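Local coordinates for protein carbonic anhydrase (Coccomyxa sp. PA, PDB 3UCJ) that probably catalyses the reversible hydration of carbon dioxide to hydrogencarbonate, as a zinc-dependent carbonic anhydrase of the beta class, at residues F58-A61 against P62-F66; L86-V90 against D91-I95. All coordinates share one frame; numbering follows the deposited sequence.

In the fold
Both contacts are local, and neither lies at the zinc. Interaction 1 turns the chain from helix 54-57 into strand 65-70, an outermost strand of the sheet within this chain; interaction 2 ends helix 80-92, the next helix in the chain. They meet through F66, whose ring packs on Y88, T89 and L93. Each is partly buried and touches the second subunit. Interaction 1 combines a beta turn, a backbone-to-carboxylate bond and a water with one buried methionine-valine contact. Interaction 2 relies on helical backbone bonds, aromatic and aliphatic packing and waters beside E87, D91 and H92, and its tyrosine carries an inhibitor molecule.

Interaction 1: residues F58-A61 against P62-F66; sequences FNMA and PGEVF
A61 and E64 face each other round a tight turn, joined by two polar links. The straighter runs from A61 N to E64 OE1, 2.9 Å long with an N-H...O angle of 176°. It meets the carboxylate from above its plane, 46° out of it. With CG beside the backbone N (chi1 -62°), the otherwise extended glutamate chain is directed back toward the A61 amide, bringing the carboxylate obliquely against M60, where E64 OE2 lies 3.9 Å from M60 CG. A glutamate suits this place, being long enough to return to an amide three residues earlier. The second link, E64 N to A61 O, is weak at 3.4 Å.

This weak backbone bond belongs to a type II beta turn from A61 to E64, which the carboxylate bond braces and by which the chain leaves helix 54-57 and enters strand 65-70. The ring-fixed phi of P62 suits the turn's second position, and G63 takes the third, where positive phi would jam a side chain against the preceding carbonyl. N59, also at positive phi, is the C-prime residue of the Schellman motif ending that helix.

Water 1 extends the polar network: it donates to A61 O at 2.7 Å and accepts from V65 N at 3.1 Å.

An apolar contact accompanies the turn: M60 SD rests 3.5 Å from V65 CG1, the side chains crossing at about a right angle, and both residues pack on Y42 of strand 42-47. L12 of the second subunit also packs on M60, while Q56 of that subunit donates to M60 O.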
loop_
_atom_site.group_PDB
_atom_site.type_symbol
_atom_site.label_atom_id
_atom_site.label_comp_id
_atom_site.label_asym_id
_atom_site.label_seq_id
_atom_site.Cartn_x
_atom_site.Cartn_y
_atom_site.Cartn_z
ATOM N N PHE A 58 -5.065 -27.009 -13.740
ATOM C CA PHE A 58 -6.404 -27.493 -13.607
ATOM C C PHE A 58 -7.026 -27.822 -14.971
ATOM O O PHE A 58 -8.251 -28.080 -15.006
ATOM C CB PHE A 58 -7.327 -26.490 -12.891
ATOM C CG PHE A 58 -7.038 -26.353 -11.415
ATOM C CD1 PHE A 58 -6.676 -25.103 -10.861
ATOM C CD2 PHE A 58 -7.108 -27.467 -10.576
ATOM C CE1 PHE A 58 -6.404 -24.998 -9.497
ATOM C CE2 PHE A 58 -6.810 -27.362 -9.195
ATOM C CZ PHE A 58 -6.439 -26.135 -8.675
ATOM N N ASN A 59 -6.248 -27.741 -16.053
ATOM C CA ASN A 59 -6.793 -27.940 -17.427
ATOM C C ASN A 59 -8.023 -27.105 -17.719
ATOM O O ASN A 59 -9.078 -27.632 -18.179
ATOM C CB ASN A 59 -7.164 -29.434 -17.613
ATOM C CG ASN A 59 -7.188 -29.879 -19.103
ATOM O OD1 ASN A 59 -6.520 -29.307 -19.982
ATOM N ND2 ASN A 59 -7.947 -30.938 -19.362
ATOM N N MET A 60 -7.927 -25.817 -17.423
ATOM C CA MET A 60 -9.032 -24.871 -17.636
ATOM C C MET A 60 -8.845 -24.085 -18.891
ATOM O O MET A 60 -7.679 -23.804 -19.313
ATOM C CB MET A 60 -9.139 -23.913 -16.486
ATOM C CG MET A 60 -9.737 -24.619 -15.318
ATOM S SD MET A 60 -9.659 -23.538 -13.897
ATOM C CE MET A 60 -10.898 -24.251 -12.828
ATOM N N ALA A 61 -9.972 -23.733 -19.514
ATOM C CA ALA A 61 -9.898 -23.033 -20.786
ATOM C C ALA A 61 -10.053 -21.541 -20.465
ATOM O O ALA A 61 -10.458 -21.199 -19.351
ATOM C CB ALA A 61 -11.028 -23.528 -21.741
ATOM N N PRO A 62 -9.795 -20.655 -21.434
ATOM C CA PRO A 62 -10.060 -19.233 -21.101
ATOM C C PRO A 62 -11.473 -18.900 -20.547
ATOM O O PRO A 62 -12.501 -19.431 -21.053
ATOM C CB PRO A 62 -9.810 -18.523 -22.441
ATOM C CG PRO A 62 -8.745 -19.371 -23.121
ATOM C CD PRO A 62 -9.088 -20.804 -22.725
ATOM N N GLY A 63 -11.584 -18.056 -19.529
ATOM C CA GLY A 63 -12.935 -17.705 -19.030
ATOM C C GLY A 63 -13.397 -18.475 -17.786
ATOM O O GLY A 63 -14.491 -18.207 -17.244
ATOM N N GLU A 64 -12.568 -19.408 -17.296
ATOM C CA GLU A 64 -12.938 -20.189 -16.119
ATOM C C GLU A 64 -12.336 -19.778 -14.771
ATOM O O GLU A 64 -12.949 -20.034 -13.719
ATOM C CB GLU A 64 -12.539 -21.640 -16.346
ATOM C CG GLU A 64 -13.285 -22.270 -17.544
ATOM C CD GLU A 64 -13.100 -23.776 -17.495
ATOM O OE1 GLU A 64 -12.594 -24.344 -18.453
ATOM O OE2 GLU A 64 -13.417 -24.382 -16.437
ATOM N N VAL A 65 -11.142 -19.216 -14.773
ATOM C CA VAL A 65 -10.526 -18.852 -13.522
ATOM C C VAL A 65 -9.822 -17.498 -13.583
ATOM O O VAL A 65 -8.925 -17.307 -14.348
ATOM C CB VAL A 65 -9.617 -19.984 -12.997
ATOM C CG1 VAL A 65 -8.535 -20.251 -13.942
ATOM C CG2 VAL A 65 -9.053 -19.652 -11.652
ATOM N N PHE A 66 -10.309 -16.594 -12.757
ATOM C CA PHE A 66 -9.771 -15.271 -12.548
ATOM C C PHE A 66 -8.597 -15.440 -11.585
ATOM O O PHE A 66 -8.704 -16.160 -10.650
ATOM C CB PHE A 66 -10.843 -14.426 -11.909
ATOM C CG PHE A 66 -10.667 -12.949 -12.056
ATOM C CD1 PHE A 66 -11.319 -12.257 -13.038
ATOM C CD2 PHE A 66 -9.933 -12.248 -11.159
ATOM C CE1 PHE A 66 -11.219 -10.929 -13.134
ATOM C CE2 PHE A 66 -9.820 -10.917 -11.262
ATOM C CZ PHE A 66 -10.463 -10.243 -12.245
HETATM O O HOH W 1 -9.409 -19.810 -17.242
#

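Interaction 2: residues L86-V90 against D91-I95; sequences LEYTV and DHLKI. With AZM (5-acetamido-1,3,4-thiadiazole-2-sulfonamide), chain I.
The C-terminal end of helix 80-92, where a wider pi-type turn at 88-90 loosens the coil, presents Y88 to an acetazolamide molecule. Y88 O accepts two amides there: L93 N in the carbonyl plane and H92 N from above it, each 3.0 Å from Y88 O. T89 O receives I95 N at 3.1 Å as K94, at positive phi, turns the chain away.

Y88 CG lies anti to the backbone N (chi1 -177°), which swings the ring out beside H92 and L93. The inhibitor's thiadiazole lies over one face, with AZM C2 3.2 Å above the ring plane and offset toward the rim. L93 CG approaches Y88 CE2 obliquely at 3.6 Å, and F66 packs on the tyrosine too. In the conformer of H92 described here, its ring and that of Y88 are near parallel, 24° apart, but slid so far that they barely overlap. Replacing Y88 by an alanine is likely to open a gap beside F66 and L93 and to leave the inhibitor ring without the face it lies on.

T89 can sit on the buried side because its hydroxyl is hydrogen-bonded to C85 O; its CB meets I95 CG2 at 3.9 Å, and both residues pack on L43. On the polar side, E87 OE1 is hydrogen-bonded to T123 OG1 and E87 OE2 to V122 N, both of the second subunit, and D91 OD1 forms a salt bridge with R177. The carboxylates of E87 and D91 are like-charged, a repulsion probably eased by those partners and by water 3, which donates to E87 OE2 and, at 2.7 Å, to D91 OD2.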
loop_
_atom_site.group_PDB
_atom_site.type_symbol
_atom_site.label_atom_id
_atom_site.label_comp_id
_atom_site.label_asym_id
_atom_site.label_seq_id
_atom_site.Cartn_x
_atom_site.Cartn_y
_atom_site.Cartn_z
ATOM N N LEU A 86 -10.253 -9.688 -5.377
ATOM C CA LEU A 86 -11.313 -10.258 -4.521
ATOM C C LEU A 86 -12.637 -9.493 -4.724
ATOM O O LEU A 86 -13.722 -10.122 -4.908
ATOM C CB LEU A 86 -10.907 -10.211 -3.041
ATOM C CG LEU A 86 -11.559 -11.037 -1.949
ATOM C CD1 LEU A 86 -11.712 -12.571 -2.350
ATOM C CD2 LEU A 86 -10.725 -10.826 -0.665
ATOM N N GLU A 87 -12.601 -8.187 -4.624
ATOM C CA GLU A 87 -13.856 -7.383 -4.671
ATOM C C GLU A 87 -14.518 -7.513 -6.070
ATOM O O GLU A 87 -15.748 -7.820 -6.161
ATOM C CB GLU A 87 -13.569 -5.901 -4.458
ATOM C CG GLU A 87 -14.843 -5.073 -4.446
ATOM C CD GLU A 87 -14.553 -3.583 -4.199
ATOM O OE1 GLU A 87 -14.239 -2.940 -5.194
ATOM O OE2 GLU A 87 -14.739 -3.045 -3.090
ATOM N N TYR A 88 -13.755 -7.378 -7.143
ATOM C CA TYR A 88 -14.334 -7.470 -8.490
ATOM C C TYR A 88 -15.009 -8.853 -8.766
ATOM O O TYR A 88 -16.153 -8.908 -9.288
ATOM C CB TYR A 88 -13.338 -7.090 -9.602
ATOM C CG TYR A 88 -14.049 -7.152 -10.948
ATOM C CD1 TYR A 88 -15.050 -6.221 -11.230
ATOM C CD2 TYR A 88 -13.756 -8.144 -11.855
ATOM C CE1 TYR A 88 -15.778 -6.269 -12.463
ATOM C CE2 TYR A 88 -14.429 -8.195 -13.107
ATOM C CZ TYR A 88 -15.491 -7.231 -13.355
ATOM O OH TYR A 88 -16.154 -7.328 -14.583
ATOM N N THR A 89 -14.314 -9.931 -8.388
ATOM C CA THR A 89 -14.786 -11.269 -8.632
ATOM C C THR A 89 -16.001 -11.588 -7.766
ATOM O O THR A 89 -16.951 -12.188 -8.307
ATOM C CB THR A 89 -13.746 -12.415 -8.424
ATOM O OG1 THR A 89 -13.234 -12.290 -7.100
ATOM C CG2 THR A 89 -12.627 -12.268 -9.513
ATOM N N VAL A 90 -15.987 -11.199 -6.491
ATOM C CA VAL A 90 -17.062 -11.607 -5.590
ATOM C C VAL A 90 -18.307 -10.730 -5.890
ATOM O O VAL A 90 -19.458 -11.241 -5.957
ATOM C CB VAL A 90 -16.659 -11.495 -4.103
ATOM C CG1 VAL A 90 -17.838 -11.645 -3.182
ATOM C CG2 VAL A 90 -15.548 -12.561 -3.706
ATOM N N ASP A 91 -18.091 -9.434 -6.021
ATOM C CA ASP A 91 -19.220 -8.504 -6.080
ATOM C C ASP A 91 -19.802 -8.357 -7.483
ATOM O O ASP A 91 -21.066 -8.150 -7.643
ATOM C CB ASP A 91 -18.840 -7.145 -5.560
ATOM C CG ASP A 91 -18.571 -7.127 -4.070
ATOM O OD1 ASP A 91 -18.748 -8.136 -3.356
ATOM O OD2 ASP A 91 -18.266 -6.033 -3.560
ATOM N N HIS A 92 -18.977 -8.425 -8.525
ATOM C CA HIS A 92 -19.457 -8.172 -9.858
ATOM C C HIS A 92 -19.550 -9.409 -10.675
ATOM O O HIS A 92 -20.573 -9.688 -11.316
ATOM C CB HIS A 92 -18.554 -7.181 -10.560
ATOM C CG HIS A 92 -18.626 -5.810 -9.998
ATOM N ND1 HIS A 92 -19.438 -4.832 -10.528
ATOM C CD2 HIS A 92 -17.932 -5.226 -8.998
ATOM C CE1 HIS A 92 -19.255 -3.700 -9.867
ATOM N NE2 HIS A 92 -18.357 -3.920 -8.925
ATOM N N LEU A 93 -18.524 -10.226 -10.650
ATOM C CA LEU A 93 -18.653 -11.460 -11.408
ATOM C C LEU A 93 -19.514 -12.560 -10.723
ATOM O O LEU A 93 -19.865 -13.540 -11.406
ATOM C CB LEU A 93 -17.292 -12.018 -11.740
ATOM C CG LEU A 93 -16.446 -11.109 -12.653
ATOM C CD1 LEU A 93 -15.175 -11.874 -13.043
ATOM C CD2 LEU A 93 -17.222 -10.719 -14.001
ATOM N N LYS A 94 -19.668 -12.446 -9.395
ATOM C CA LYS A 94 -20.335 -13.418 -8.520
ATOM C C LYS A 94 -19.751 -14.787 -8.728
ATOM O O LYS A 94 -20.462 -15.793 -9.002
ATOM C CB LYS A 94 -21.891 -13.374 -8.710
ATOM C CG LYS A 94 -22.439 -11.980 -8.609
ATOM C CD LYS A 94 -23.865 -11.916 -9.292
ATOM C CE LYS A 94 -24.403 -10.476 -9.470
ATOM N NZ LYS A 94 -24.980 -10.012 -8.164
ATOM N N ILE A 95 -18.427 -14.897 -8.548
ATOM C CA ILE A 95 -17.807 -16.180 -8.667
ATOM C C ILE A 95 -18.379 -16.977 -7.482
ATOM O O ILE A 95 -18.885 -16.374 -6.491
ATOM C CB ILE A 95 -16.212 -16.085 -8.421
ATOM C CG1 ILE A 95 -16.035 -15.285 -7.126
ATOM C CG2 ILE A 95 -15.529 -15.601 -9.681
ATOM C CD1 ILE A 95 -14.783 -15.800 -6.341
HETATM C C1 AZM I . -11.960 -6.357 -15.205
HETATM C C2 AZM I . -13.531 -4.762 -14.281
HETATM C C3 AZM I . -13.695 -2.948 -12.775
HETATM C C4 AZM I . -14.530 -1.980 -11.986
HETATM N N1 AZM I . -10.434 -7.339 -17.201
HETATM N N2 AZM I . -14.036 -5.385 -15.326
HETATM N N3 AZM I . -13.131 -6.411 -15.897
HETATM N N4 AZM I . -14.246 -3.736 -13.709
HETATM O O1 AZM I . -11.215 -8.768 -15.340
HETATM O O2 AZM I . -9.709 -6.820 -14.752
HETATM O O3 AZM I . -12.480 -2.978 -12.555
HETATM S S1 AZM I . -10.721 -7.462 -15.664
HETATM S S2 AZM I . -11.944 -5.228 -13.912
HETATM O O HOH W 2 -16.942 -2.445 -7.030
HETATM O O HOH W 3 -17.138 -4.348 -1.831
#